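PDB 3EB8: cysteine protease-like VirA from Shigella flexneri, which promotes bacterial entry into epithelial cells and intra- and intercellular spread as a secreted virulence effector, although its assigned tubulin-specific protease activity is disputed. Local coordinates for residues 137-142 with 236-241. Sequence-based numbering, arbitrary orientation.
Sequences FNSVWH and FWQSLH
The indole of Trp237 carries the backbone N and CA of Phe137 on one face and, more loosely, the amide N of Ser239 on the other; Ser139 OG sits at its edge, near the plane. Phe137 CA makes a CH-pi contact, 3.5 Å from the centroid of the five-membered ring and 11° off its normal. The backbone N of Phe137 lies closer to the rim, 3.1 Å from Trp237 CZ2. Phe137 in turn offers a ring face to the indole: Trp237 CE3 stands 3.6 Å above its centre. The Phe137 ring and the six-membered ring of Trp237 are inclined at 33°, an oblique pairing, and Phe137 CD2 meets Trp237 CB at 3.6 Å. CG anti to the backbone N (chi1 -175°) lays the indole of Trp237 against the type I turn from Phe137 to Val140; Trp237 itself begins a second type I turn, ending at Leu240. Leu240 CD1 adds apolar contact 3.8 Å from Phe137 CZ, and Val140 CG2 approaches Trp237 CB from the start of helix 140-149.

Ser139 occupies the N-cap position of that helix, but its hydroxyl bonds to Asp143 OD2 rather than capping. Ser139 OG is also 3.2 Å from Trp237 NE1. Asp143 OD2 also accepts a hydrogen bond from the backbone N of Gln238, so one carboxylate oxygen bridges the helix start and the 236-241 loop, which lies in the tubulin-binding region.

The contact is thus mainly aromatic and apolar, with a polar link through Asp143, whose negative charge is probably stabilised by these two bonds and the nearby helix N-terminus.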
# COMPACT_ATOMS: atom_id res chain seq x y z
N PHE A 137 2.04 -1.15 -18.16
CA PHE A 137 3.34 -0.75 -17.63
C PHE A 137 4.18 0.03 -18.63
O PHE A 137 5.38 0.23 -18.41
CB PHE A 137 4.14 -1.97 -17.12
CG PHE A 137 3.53 -2.61 -15.91
CD1 PHE A 137 2.67 -3.70 -16.04
CD2 PHE A 137 3.80 -2.11 -14.64
CE1 PHE A 137 2.09 -4.28 -14.91
CE2 PHE A 137 3.22 -2.69 -13.51
CZ PHE A 137 2.36 -3.77 -13.64
N ASN A 138 3.57 0.49 -19.72
CA ASN A 138 4.29 1.31 -20.68
C ASN A 138 4.99 2.52 -20.04
O ASN A 138 6.12 2.85 -20.39
CB ASN A 138 3.36 1.79 -21.80
CG ASN A 138 3.41 0.89 -23.03
OD1 ASN A 138 3.92 -0.23 -22.97
ND2 ASN A 138 2.88 1.39 -24.15
N SER A 139 4.32 3.18 -19.10
CA SER A 139 4.86 4.42 -18.57
C SER A 139 5.71 4.23 -17.32
O SER A 139 6.11 5.22 -16.69
CB SER A 139 3.73 5.41 -18.28
OG SER A 139 2.88 4.93 -17.26
N VAL A 140 6.02 2.98 -16.97
CA VAL A 140 6.61 2.68 -15.67
C VAL A 140 7.94 3.40 -15.38
O VAL A 140 8.12 3.91 -14.28
CB VAL A 140 6.75 1.16 -15.43
CG1 VAL A 140 7.76 0.56 -16.34
CG2 VAL A 140 7.13 0.89 -13.98
N TRP A 141 8.85 3.45 -16.35
CA TRP A 141 10.12 4.16 -16.15
C TRP A 141 9.92 5.65 -15.86
O TRP A 141 10.56 6.20 -14.97
CB TRP A 141 11.07 4.02 -17.35
CG TRP A 141 11.42 2.62 -17.80
CD1 TRP A 141 11.80 2.24 -19.05
CD2 TRP A 141 11.45 1.43 -16.99
NE1 TRP A 141 12.05 0.90 -19.09
CE2 TRP A 141 11.83 0.37 -17.84
CE3 TRP A 141 11.17 1.16 -15.65
CZ2 TRP A 141 11.95 -0.94 -17.39
CZ3 TRP A 141 11.29 -0.15 -15.20
CH2 TRP A 141 11.67 -1.19 -16.06
N HIS A 142 9.06 6.32 -16.62
CA HIS A 142 8.81 7.74 -16.41
C HIS A 142 8.05 7.97 -15.11
O HIS A 142 8.27 8.96 -14.42
CB HIS A 142 8.05 8.36 -17.59
CG HIS A 142 8.79 8.29 -18.89
ND1 HIS A 142 9.14 7.09 -19.48
CD2 HIS A 142 9.23 9.26 -19.71
CE1 HIS A 142 9.77 7.33 -20.61
NE2 HIS A 142 9.85 8.64 -20.78
N PHE A 236 5.45 1.79 -8.95
CA PHE A 236 5.17 3.18 -9.29
C PHE A 236 4.27 3.35 -10.53
O PHE A 236 3.85 4.46 -10.83
CB PHE A 236 6.48 3.98 -9.46
CG PHE A 236 7.26 4.16 -8.18
CD1 PHE A 236 8.13 3.17 -7.74
CD2 PHE A 236 7.13 5.32 -7.43
CE1 PHE A 236 8.85 3.34 -6.56
CE2 PHE A 236 7.85 5.49 -6.25
CZ PHE A 236 8.72 4.51 -5.82
N TRP A 237 3.99 2.27 -11.27
CA TRP A 237 3.17 2.44 -12.47
C TRP A 237 1.83 3.18 -12.15
O TRP A 237 1.09 2.79 -11.25
CB TRP A 237 2.93 1.11 -13.20
CG TRP A 237 2.19 1.30 -14.52
CD1 TRP A 237 2.44 2.26 -15.47
CD2 TRP A 237 1.09 0.54 -15.01
NE1 TRP A 237 1.56 2.14 -16.51
CE2 TRP A 237 0.72 1.09 -16.26
CE3 TRP A 237 0.39 -0.58 -14.54
CZ2 TRP A 237 -0.32 0.57 -17.04
CZ3 TRP A 237 -0.65 -1.11 -15.32
CH2 TRP A 237 -1.00 -0.52 -16.56
N GLN A 238 1.54 4.24 -12.90
CA GLN A 238 0.42 5.12 -12.55
C GLN A 238 -0.95 4.45 -12.57
O GLN A 238 -1.85 4.85 -11.86
CB GLN A 238 0.42 6.35 -13.46
CG GLN A 238 0.38 6.01 -14.95
CD GLN A 238 0.33 7.26 -15.83
OE1 GLN A 238 1.33 7.65 -16.45
NE2 GLN A 238 -0.83 7.91 -15.86
N SER A 239 -1.10 3.42 -13.41
CA SER A 239 -2.38 2.70 -13.53
C SER A 239 -2.31 1.30 -12.93
O SER A 239 -3.14 0.45 -13.21
CB SER A 239 -2.81 2.61 -15.00
OG SER A 239 -2.77 3.89 -15.58
N LEU A 240 -1.33 1.08 -12.08
CA LEU A 240 -1.18 -0.20 -11.38
C LEU A 240 -2.50 -0.75 -10.82
O LEU A 240 -2.73 -1.95 -10.84
CB LEU A 240 -0.16 -0.05 -10.26
CG LEU A 240 0.22 -1.34 -9.54
CD1 LEU A 240 1.02 -2.23 -10.47
CD2 LEU A 240 1.03 -1.02 -8.30
N HIS A 241 -3.37 0.11 -10.32
CA HIS A 241 -4.57 -0.32 -9.59
C HIS A 241 -5.82 -0.52 -10.45
O HIS A 241 -6.82 -1.02 -9.95
CB HIS A 241 -4.94 0.69 -8.49
CG HIS A 241 -5.22 2.07 -9.00
ND1 HIS A 241 -4.22 2.97 -9.32
CD2 HIS A 241 -6.39 2.70 -9.28
CE1 HIS A 241 -4.76 4.09 -9.75
NE2 HIS A 241 -6.07 3.96 -9.73